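PDB 2VO8: Exo-alpha-sialidase from Clostridium perfringens, which probably cleaves terminal sialic acids from glycoconjugates and carries a cohesin module, described here, that probably binds a dockerin partner with high affinity in toxin complexes. Local coordinates for residues Val16-Val22 against Lys134-Glu140; Ser24-Leu30 against Val97-Pro103; Val111-Ala117 against Leu129-Ser133. One frame throughout, in Å; residues are numbered along the deposited sequence. Where two conformers were deposited one is given.

Interaction 1: residues Val16-Val22 against Lys134-Glu140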
loop_
_atom_site.group_PDB
_atom_site.type_symbol
_atom_site.label_atom_id
_atom_site.label_comp_id
_atom_site.label_asym_id
_atom_site.label_seq_id
_atom_site.Cartn_x
_atom_site.Cartn_y
_atom_site.Cartn_z
ATOM N N VAL A 16 -4.288 5.376 6.954
ATOM C CA VAL A 16 -3.845 4.814 8.222
ATOM C C VAL A 16 -4.181 5.810 9.318
ATOM O O VAL A 16 -4.240 7.062 9.105
ATOM C CB VAL A 16 -2.310 4.473 8.164
ATOM C CG1 VAL A 16 -1.549 5.634 7.800
ATOM C CG2 VAL A 16 -1.759 3.869 9.534
ATOM N N ASN A 17 -4.427 5.291 10.508
ATOM C CA ASN A 17 -4.742 6.138 11.631
ATOM C C ASN A 17 -3.497 6.998 11.909
ATOM O O ASN A 17 -2.377 6.583 11.635
ATOM C CB ASN A 17 -5.059 5.318 12.903
ATOM C CG ASN A 17 -6.367 4.539 12.815
ATOM O OD1 ASN A 17 -7.312 4.918 12.097
ATOM N ND2 ASN A 17 -6.434 3.453 13.602
ATOM N N ASP A 18 -3.774 8.212 12.349
ATOM C CA ASP A 18 -2.786 9.218 12.739
ATOM C C ASP A 18 -1.947 8.734 13.922
ATOM O O ASP A 18 -0.763 9.070 14.033
ATOM C CB ASP A 18 -3.527 10.494 13.189
ATOM C CG ASP A 18 -4.032 11.324 12.037
ATOM O OD1 ASP A 18 -3.796 10.951 10.847
ATOM O OD2 ASP A 18 -4.642 12.388 12.328
ATOM N N GLU A 19 -2.579 8.002 14.822
ATOM C CA GLU A 19 -1.910 7.510 16.013
ATOM C C GLU A 19 -2.055 6.008 16.084
ATOM O O GLU A 19 -3.170 5.452 15.905
ATOM C CB GLU A 19 -2.437 8.174 17.284
ATOM C CG GLU A 19 -2.080 9.691 17.319
ATOM C CD GLU A 19 -2.378 10.365 18.633
ATOM O OE1 GLU A 19 -2.412 9.701 19.691
ATOM O OE2 GLU A 19 -2.567 11.610 18.604
ATOM N N VAL A 20 -0.905 5.389 16.348
ATOM C CA VAL A 20 -0.787 3.952 16.596
ATOM C C VAL A 20 -0.110 3.764 17.960
ATOM O O VAL A 20 0.281 4.769 18.604
ATOM C CB VAL A 20 -0.044 3.298 15.443
ATOM C CG1 VAL A 20 -0.829 3.580 14.122
ATOM C CG2 VAL A 20 1.405 3.767 15.339
ATOM N N GLN A 21 0.004 2.527 18.429
ATOM C CA GLN A 21 0.558 2.318 19.778
ATOM C C GLN A 21 1.433 1.066 19.878
ATOM O O GLN A 21 1.075 0.018 19.351
ATOM C CB GLN A 21 -0.564 2.323 20.807
ATOM C CG GLN A 21 -0.091 2.134 22.263
ATOM C CD GLN A 21 -1.261 2.135 23.242
ATOM O OE1 GLN A 21 -2.388 2.044 22.821
ATOM N NE2 GLN A 21 -0.980 2.218 24.554
ATOM N N VAL A 22 2.588 1.176 20.559
ATOM C CA VAL A 22 3.487 0.021 20.748
ATOM C C VAL A 22 2.668 -1.174 21.241
ATOM O O VAL A 22 1.837 -1.023 22.170
ATOM C CB VAL A 22 4.600 0.301 21.777
ATOM C CG1 VAL A 22 5.387 -0.979 22.087
ATOM C CG2 VAL A 22 5.488 1.398 21.293
ATOM N N LYS A 134 2.063 8.572 4.429
ATOM C CA LYS A 134 1.252 8.980 5.555
ATOM C C LYS A 134 2.159 8.937 6.804
ATOM O O LYS A 134 3.006 8.039 6.919
ATOM C CB LYS A 134 0.049 8.036 5.700
ATOM C CG LYS A 134 -0.714 8.050 7.025
ATOM C CD LYS A 134 -1.530 9.252 7.276
ATOM C CE LYS A 134 -2.126 9.174 8.705
ATOM N NZ LYS A 134 -3.518 9.662 8.670
ATOM N N GLU A 135 2.007 9.949 7.659
ATOM C CA GLU A 135 2.740 10.018 8.938
ATOM C C GLU A 135 1.875 9.474 10.049
ATOM O O GLU A 135 0.690 9.738 10.110
ATOM C CB GLU A 135 3.175 11.449 9.293
ATOM C CG GLU A 135 3.881 12.154 8.203
ATOM C CD GLU A 135 4.158 13.620 8.519
ATOM O OE1 GLU A 135 3.518 14.153 9.442
ATOM O OE2 GLU A 135 5.018 14.181 7.826
ATOM N N VAL A 136 2.506 8.734 10.960
ATOM C CA VAL A 136 1.867 8.262 12.164
ATOM C C VAL A 136 2.718 8.654 13.396
ATOM O O VAL A 136 3.952 8.721 13.309
ATOM C CB VAL A 136 1.673 6.733 12.197
ATOM C CG1 VAL A 136 0.955 6.203 10.888
ATOM C CG2 VAL A 136 2.961 6.038 12.348
ATOM N N LYS A 137 2.043 8.853 14.510
ATOM C CA LYS A 137 2.705 8.982 15.830
ATOM C C LYS A 137 2.531 7.655 16.575
ATOM O O LYS A 137 1.410 7.132 16.679
ATOM C CB LYS A 137 2.157 10.155 16.610
ATOM C CG LYS A 137 2.644 10.246 18.062
ATOM C CD LYS A 137 1.794 11.223 18.846
ATOM C CE LYS A 137 2.296 11.508 20.276
ATOM N NZ LYS A 137 3.345 10.595 20.686
ATOM N N ILE A 138 3.626 7.118 17.097
ATOM C CA ILE A 138 3.570 5.837 17.812
ATOM C C ILE A 138 3.590 6.190 19.313
ATOM O O ILE A 138 4.627 6.628 19.840
ATOM C CB ILE A 138 4.761 4.900 17.522
ATOM C CG1 ILE A 138 4.960 4.616 16.023
ATOM C CG2 ILE A 138 4.613 3.560 18.311
ATOM C CD1 ILE A 138 6.225 3.964 15.747
ATOM N N ASN A 139 2.456 6.003 19.963
ATOM C CA ASN A 139 2.352 6.117 21.413
ATOM C C ASN A 139 3.001 4.976 22.190
ATOM O O ASN A 139 3.158 3.859 21.683
ATOM C CB ASN A 139 0.879 6.246 21.822
ATOM C CG ASN A 139 0.228 7.507 21.249
ATOM O OD1 ASN A 139 -0.841 7.473 20.607
ATOM N ND2 ASN A 139 0.876 8.618 21.469
ATOM N N GLU A 140 3.327 5.255 23.456
ATOM C CA GLU A 140 3.807 4.224 24.368
ATOM C C GLU A 140 2.724 3.201 24.641
ATOM O O GLU A 140 1.553 3.542 24.800
ATOM C CB GLU A 140 4.187 4.797 25.756
ATOM C CG GLU A 140 5.022 6.058 25.781
ATOM C CD GLU A 140 6.414 5.923 25.203
ATOM O OE1 GLU A 140 7.013 4.829 25.290
ATOM O OE2 GLU A 140 6.917 6.950 24.682
#

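Interaction 2: residues Ser24-Leu30 against Val97-Pro103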
loop_
_atom_site.group_PDB
_atom_site.type_symbol
_atom_site.label_atom_id
_atom_site.label_comp_id
_atom_site.label_asym_id
_atom_site.label_seq_id
_atom_site.Cartn_x
_atom_site.Cartn_y
_atom_site.Cartn_z
ATOM N N SER A 24 0.212 -2.850 19.670
ATOM C CA SER A 24 -1.146 -2.945 19.155
ATOM C C SER A 24 -1.070 -2.938 17.629
ATOM O O SER A 24 -0.550 -2.011 17.016
ATOM C CB SER A 24 -1.982 -1.780 19.686
ATOM O OG SER A 24 -3.372 -2.015 19.495
ATOM N N ALA A 25 -1.570 -4.006 17.011
ATOM C CA ALA A 25 -1.568 -4.134 15.570
ATOM C C ALA A 25 -2.547 -3.094 14.959
ATOM O O ALA A 25 -3.612 -2.774 15.524
ATOM C CB ALA A 25 -1.961 -5.546 15.147
ATOM N N PHE A 26 -2.157 -2.578 13.811
ATOM C CA PHE A 26 -3.007 -1.655 13.047
ATOM C C PHE A 26 -2.847 -1.956 11.553
ATOM O O PHE A 26 -1.920 -2.614 11.174
ATOM C CB PHE A 26 -2.606 -0.188 13.380
ATOM C CG PHE A 26 -1.266 0.226 12.804
ATOM C CD1 PHE A 26 -1.153 0.849 11.552
ATOM C CD2 PHE A 26 -0.087 0.012 13.531
ATOM C CE1 PHE A 26 0.093 1.175 11.043
ATOM C CE2 PHE A 26 1.143 0.301 13.014
ATOM C CZ PHE A 26 1.248 0.915 11.779
ATOM N N GLU A 27 -3.726 -1.413 10.692
ATOM C CA GLU A 27 -3.751 -1.619 9.239
ATOM C C GLU A 27 -3.317 -0.322 8.486
ATOM O O GLU A 27 -3.859 0.730 8.826
ATOM C CB GLU A 27 -5.223 -1.976 8.832
ATOM C CG GLU A 27 -5.617 -3.504 9.016
ATOM C CD GLU A 27 -6.293 -3.907 10.369
ATOM O OE1 GLU A 27 -6.384 -5.121 10.651
ATOM O OE2 GLU A 27 -6.763 -3.058 11.153
ATOM N N ALA A 28 -2.396 -0.390 7.532
ATOM C CA ALA A 28 -2.331 0.610 6.476
ATOM C C ALA A 28 -3.010 0.093 5.217
ATOM O O ALA A 28 -2.739 -1.023 4.769
ATOM C CB ALA A 28 -0.887 0.983 6.186
ATOM N N ILE A 29 -3.892 0.910 4.650
ATOM C CA ILE A 29 -4.729 0.487 3.534
ATOM C C ILE A 29 -4.273 1.135 2.230
ATOM O O ILE A 29 -4.379 2.349 2.057
ATOM C CB ILE A 29 -6.210 0.832 3.776
ATOM C CG1 ILE A 29 -6.716 0.144 5.046
ATOM C CG2 ILE A 29 -7.054 0.432 2.576
ATOM C CD1 ILE A 29 -8.114 0.559 5.449
ATOM N N LEU A 30 -3.765 0.314 1.318
ATOM C CA LEU A 30 -3.193 0.802 0.079
ATOM C C LEU A 30 -4.217 0.733 -1.060
ATOM O O LEU A 30 -4.928 -0.259 -1.210
ATOM C CB LEU A 30 -1.962 0.046 -0.307
ATOM C CG LEU A 30 -0.953 -0.349 0.769
ATOM C CD1 LEU A 30 0.256 -0.959 0.079
ATOM C CD2 LEU A 30 -0.592 0.952 1.551
ATOM N N VAL A 97 -5.038 -3.278 -0.838
ATOM C CA VAL A 97 -4.134 -4.055 0.020
ATOM C C VAL A 97 -4.254 -3.587 1.475
ATOM O O VAL A 97 -4.412 -2.386 1.723
ATOM C CB VAL A 97 -2.671 -3.901 -0.405
ATOM C CG1 VAL A 97 -1.718 -4.780 0.575
ATOM C CG2 VAL A 97 -2.471 -4.211 -1.872
ATOM N N LYS A 98 -4.226 -4.549 2.407
ATOM C CA LYS A 98 -4.170 -4.283 3.856
ATOM C C LYS A 98 -2.767 -4.673 4.308
ATOM O O LYS A 98 -2.376 -5.828 4.147
ATOM C CB LYS A 98 -5.146 -5.186 4.604
ATOM C CG LYS A 98 -6.615 -5.024 4.262
ATOM C CD LYS A 98 -7.505 -5.831 5.222
ATOM C CE LYS A 98 -8.234 -7.032 4.607
ATOM N NZ LYS A 98 -9.503 -7.212 5.417
ATOM N N VAL A 99 -2.014 -3.732 4.885
ATOM C CA VAL A 99 -0.696 -4.038 5.454
ATOM C C VAL A 99 -0.812 -3.955 6.981
ATOM O O VAL A 99 -1.140 -2.919 7.534
ATOM C CB VAL A 99 0.431 -3.076 4.947
ATOM C CG1 VAL A 99 1.816 -3.457 5.532
ATOM C CG2 VAL A 99 0.501 -3.030 3.466
ATOM N N ASN A 100 -0.635 -5.087 7.663
ATOM C CA ASN A 100 -0.869 -5.164 9.103
ATOM C C ASN A 100 0.508 -5.091 9.789
ATOM O O ASN A 100 1.419 -5.839 9.439
ATOM C CB ASN A 100 -1.596 -6.457 9.470
ATOM C CG ASN A 100 -2.113 -6.428 10.863
ATOM O OD1 ASN A 100 -1.315 -6.555 11.838
ATOM N ND2 ASN A 100 -3.427 -6.209 11.016
ATOM N N LEU A 101 0.640 -4.118 10.682
ATOM C CA LEU A 101 1.895 -3.763 11.377
ATOM C C LEU A 101 1.650 -3.632 12.859
ATOM O O LEU A 101 0.599 -3.269 13.266
ATOM C CB LEU A 101 2.438 -2.421 10.854
ATOM C CG LEU A 101 2.836 -2.469 9.372
ATOM C CD1 LEU A 101 2.212 -1.278 8.598
ATOM C CD2 LEU A 101 4.293 -2.530 9.136
ATOM N N THR A 102 2.659 -3.923 13.682
ATOM C CA THR A 102 2.615 -3.645 15.128
ATOM C C THR A 102 3.838 -2.792 15.500
ATOM O O THR A 102 4.983 -3.193 15.217
ATOM C CB THR A 102 2.617 -4.919 15.969
ATOM O OG1 THR A 102 1.508 -5.767 15.586
ATOM C CG2 THR A 102 2.576 -4.597 17.495
ATOM N N PRO A 103 3.602 -1.615 16.079
ATOM C CA PRO A 103 4.793 -0.807 16.476
ATOM C C PRO A 103 5.528 -1.461 17.626
ATOM O O PRO A 103 4.911 -2.148 18.423
ATOM C CB PRO A 103 4.205 0.547 16.902
ATOM C CG PRO A 103 2.696 0.504 16.453
ATOM C CD PRO A 103 2.339 -0.937 16.404
#

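Interaction 3: residues Val111-Ala117 against Leu129-Ser133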
loop_
_atom_site.group_PDB
_atom_site.type_symbol
_atom_site.label_atom_id
_atom_site.label_comp_id
_atom_site.label_asym_id
_atom_site.label_seq_id
_atom_site.Cartn_x
_atom_site.Cartn_y
_atom_site.Cartn_z
ATOM N N VAL A 111 7.046 7.573 9.016
ATOM C CA VAL A 111 6.437 7.675 7.673
ATOM C C VAL A 111 6.257 6.292 7.056
ATOM O O VAL A 111 7.227 5.541 6.906
ATOM C CB VAL A 111 7.262 8.579 6.762
ATOM C CG1 VAL A 111 6.652 8.654 5.344
ATOM C CG2 VAL A 111 7.431 9.995 7.435
ATOM N N LEU A 112 5.000 5.994 6.690
ATOM C CA LEU A 112 4.636 4.861 5.862
ATOM C C LEU A 112 4.447 5.386 4.418
ATOM O O LEU A 112 3.590 6.235 4.203
ATOM C CB LEU A 112 3.382 4.229 6.394
ATOM C CG LEU A 112 3.439 3.913 7.914
ATOM C CD1 LEU A 112 2.123 3.445 8.406
ATOM C CD2 LEU A 112 4.650 2.938 8.176
ATOM N N GLY A 113 5.323 4.944 3.528
ATOM C CA GLY A 113 5.457 5.471 2.164
ATOM C C GLY A 113 5.240 4.472 1.043
ATOM O O GLY A 113 5.483 3.287 1.180
ATOM N N LEU A 114 4.814 4.994 -0.096
ATOM C CA LEU A 114 4.781 4.223 -1.326
ATOM C C LEU A 114 5.767 4.898 -2.262
ATOM O O LEU A 114 5.497 6.030 -2.750
ATOM C CB LEU A 114 3.340 4.166 -1.877
ATOM C CG LEU A 114 2.218 3.506 -1.055
ATOM C CD1 LEU A 114 0.746 3.676 -1.619
ATOM C CD2 LEU A 114 2.452 1.960 -0.845
ATOM N N THR A 115 6.913 4.258 -2.489
ATOM C CA THR A 115 7.978 4.872 -3.286
ATOM C C THR A 115 7.968 4.437 -4.762
ATOM O O THR A 115 8.714 4.972 -5.578
ATOM C CB THR A 115 9.365 4.599 -2.666
ATOM O OG1 THR A 115 9.534 3.186 -2.472
ATOM C CG2 THR A 115 9.497 5.295 -1.338
ATOM N N THR A 116 7.147 3.423 -5.036
ATOM C CA THR A 116 6.807 2.905 -6.376
ATOM C C THR A 116 5.310 2.626 -6.315
ATOM O O THR A 116 4.767 2.094 -5.286
ATOM C CB THR A 116 7.618 1.642 -6.719
ATOM O OG1 THR A 116 9.018 1.961 -6.839
ATOM C CG2 THR A 116 7.121 0.911 -8.030
ATOM N N ALA A 117 4.602 3.032 -7.382
ATOM C CA ALA A 117 3.151 2.811 -7.485
ATOM C C ALA A 117 2.811 2.831 -8.974
ATOM O O ALA A 117 3.019 3.834 -9.639
ATOM C CB ALA A 117 2.389 3.851 -6.744
ATOM N N LEU A 129 1.593 5.776 -11.258
ATOM C CA LEU A 129 0.633 6.457 -10.389
ATOM C C LEU A 129 1.473 7.502 -9.619
ATOM O O LEU A 129 2.643 7.304 -9.441
ATOM C CB LEU A 129 0.006 5.502 -9.370
ATOM C CG LEU A 129 -0.961 4.379 -9.844
ATOM C CD1 LEU A 129 -1.378 3.572 -8.651
ATOM C CD2 LEU A 129 -2.180 4.858 -10.646
ATOM N N GLU A 130 0.833 8.562 -9.172
ATOM C CA GLU A 130 1.467 9.488 -8.222
ATOM C C GLU A 130 1.748 8.736 -6.916
ATOM O O GLU A 130 0.926 7.933 -6.478
ATOM C CB GLU A 130 0.562 10.652 -7.947
ATOM C CG GLU A 130 0.556 11.667 -9.077
ATOM C CD GLU A 130 0.003 13.016 -8.658
ATOM O OE1 GLU A 130 0.044 13.370 -7.448
ATOM O OE2 GLU A 130 -0.523 13.727 -9.558
ATOM N N LEU A 131 2.907 9.027 -6.330
ATOM C CA LEU A 131 3.311 8.428 -5.066
ATOM C C LEU A 131 2.536 9.011 -3.875
ATOM O O LEU A 131 1.810 9.985 -3.974
ATOM C CB LEU A 131 4.833 8.557 -4.897
ATOM C CG LEU A 131 5.672 8.013 -6.056
ATOM C CD1 LEU A 131 7.199 8.142 -5.834
ATOM C CD2 LEU A 131 5.264 6.546 -6.348
ATOM N N SER A 132 2.663 8.376 -2.715
ATOM C CA SER A 132 1.957 8.858 -1.542
ATOM C C SER A 132 2.689 8.367 -0.265
ATOM O O SER A 132 3.439 7.397 -0.318
ATOM C CB SER A 132 0.485 8.448 -1.536
ATOM O OG SER A 132 0.341 7.018 -1.604
ATOM N N SER A 133 2.441 9.057 0.841
ATOM C CA SER A 133 2.864 8.579 2.166
ATOM C C SER A 133 1.927 9.097 3.212
ATOM O O SER A 133 1.113 9.966 2.951
ATOM C CB SER A 133 4.313 8.962 2.491
ATOM O OG SER A 133 4.428 10.362 2.676
#

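Interaction 1: residues Val16-Val22 against Lys134-Glu140
Val20 sends CG2 into the hollow between Val136 and Ile138: it lies 3.7 Å from Ile138 CG1 and 4.1 Å from Val136 CG2. With CG1 beside the backbone N (chi1 -58°), CG2 falls between the N and the carbonyl carbon, facing the other strand. The same interlocking continues at both ends. Val16 CG2 crosses Val136 CG1 at about a right angle, 3.8 Å away, and Val22 CG2 meets Ile138 CG2 in the same manner. Three valines of 16-22 are thus dovetailed with two branched residues of 134-140. Phe26 packs on Val16 and Val20, Phe55 on Val136 and Ile138, and Pro103 on Val20 and Ile138.

The backbones run parallel, strand 19-21 beside strand 134-139 at an axis angle of 32°. Asp18 O accepts from Lys137 N, Val20 bonds through both N and O to Lys137 and Asn139, and Val22 N reaches Asn139 O. This pairing of an early strand with the last one, continued by strand 10-15, helps join the two ends of the cohesin fold. On the outward face, beside Glu19 and Lys137, Gln21 is fully extended (chi1 -179°), and its NE2 bonds to Glu140 O at 2.9 Å.

At the other end Lys134 bends back across the loop. Its NZ bonds to Val16 O, nearly in line with the carbonyl, and forms a salt bridge to Asp18 OD1; the exact lengths are doubtful, because the Lys134 chain is modelled too close to Val16. The contact is therefore apolar on the face of Val20 and Ile138 and polar on that of Glu19 and Lys137, and the ammonium, placed between two loop oxygens, would probably favour an ionised Asp18.

Interaction 2: residues Ser24-Leu30 against Val97-Pro103
Strands 26-30 and 97-103 run antiparallel, their axes 4.5 Å apart at closest and 152° between directions, with Phe26-Leu101, Ala28-Val99 and Leu30-Val97 as hydrogen-bonded pairs and Glu27-Asn100 and Ile29-Lys98 as non-hydrogen-bonded ones. They are neighbouring strands in the cohesin beta sandwich, and each hydrogen-bonded pair closes with two N-H...O bonds. Phe26, Ala28, Leu30, Val97, Val99 and Leu101 line the inner face, where Tyr46 and Phe48 of strand 41-49 pack against Leu30, Val99 and Leu101.

Phe26 is the bulkiest of them. Its ring carbon CG lies between the backbone N and the carbonyl carbon (chi1 71°), which swings the ring over to the other strand: CZ comes 3.7 Å from Leu101 CB, and the two side chains meet at a slant. Pro103 CD is at the ring edge, in plane, 3.8 Å from Phe26 CE2. Further along, Leu30 rests its CB 4.0 Å from Val97 CB and turns CD1 toward Val99 CG2, while Ala28 CB faces Val99 CB at 4.4 Å.

The other face is mostly polar, with Glu27, Lys98 and Asn100 beside Ile29. In one of two Glu27 conformers OE1 lies 3.2 Å from Asn100 ND2. At the mouth of the pairing Ala25 CB touches two oxygens, 3.5 Å from both Asn100 OD1 and Thr102 OG1, the latter hydrogen-bonded to Asn58 OD1 on strand 55-62.

Interaction 3: residues Val111-Ala117 against Leu129-Ser133
Leu114 and Ser132 meet through peptide groups, the flat units of this contact, since no aromatic ring or side-chain amide takes part. The N-H of Leu114 comes to Ser132 O at 2.8 Å almost in line with the carbonyl (C=O...N 169°). The second bond, from Leu129 N to Ala117 O, is 2.9 Å long but approaches differently: its donor is tilted 34° from the carbonyl plane. The two bonds belong to one beta hairpin of the cohesin sandwich, strand 107-121 followed by strand 126-139, running antiparallel.

Between these two bonds the regular pairing is interrupted. The chain turns a corner at Thr115, whose hydroxyl is held by Glu49 on the neighbouring strand 41-49. Leu131 packs along the corner. Its backbone position sets CB 3.4 Å from Leu114 O; with CG beside its own backbone N (chi1 -54°), the side chain then carries CD1 to 3.5 Å from Thr115 O and CD2 to 4.0 Å from Ala117 CB, so one isobutyl group follows the bending backbone from Leu114 to Ala117. Ala117 CB also abuts Leu129 CB, 3.9 Å away, on the buried side that Tyr46 and Ile32 help to build.

Ahead of the corner, Gly113 pairs with Ser133, their CA atoms only 4.0 Å apart, in a non-hydrogen-bonded pair. Ser133 CB lies against Gly113 CA, while Val111 CG1, two residues before Gly113, reaches the same CB. On the other face, Leu114 packs toward Phe48 and Leu30, and Ser132 OG, hydrogen-bonded to Ser12 OG of strand 10-15, sits 3.4 Å from Leu114 CD1.

Overall arrangement
All three contacts lie in one cohesin beta sandwich, each pairing two strands that are neighbours in it. Interaction 1 spans the chain, joining the early strand 19-21 to the late strand 126-139; interactions 2 and 3 fall between its ends, in that order. Interactions 1 and 3 share strand 126-139 yet have centres about 18 Å apart, against about 11 Å for 1 and 2 and about 15 Å for 2 and 3. The interior joins them: Phe26 of interaction 2 touches Val16 and Val20 of interaction 1 and Leu112 of interaction 3, and Leu30 meets Leu114. The three strand pairs thus share one apolar interior, and interaction 1 joins an early and the last strand of the module.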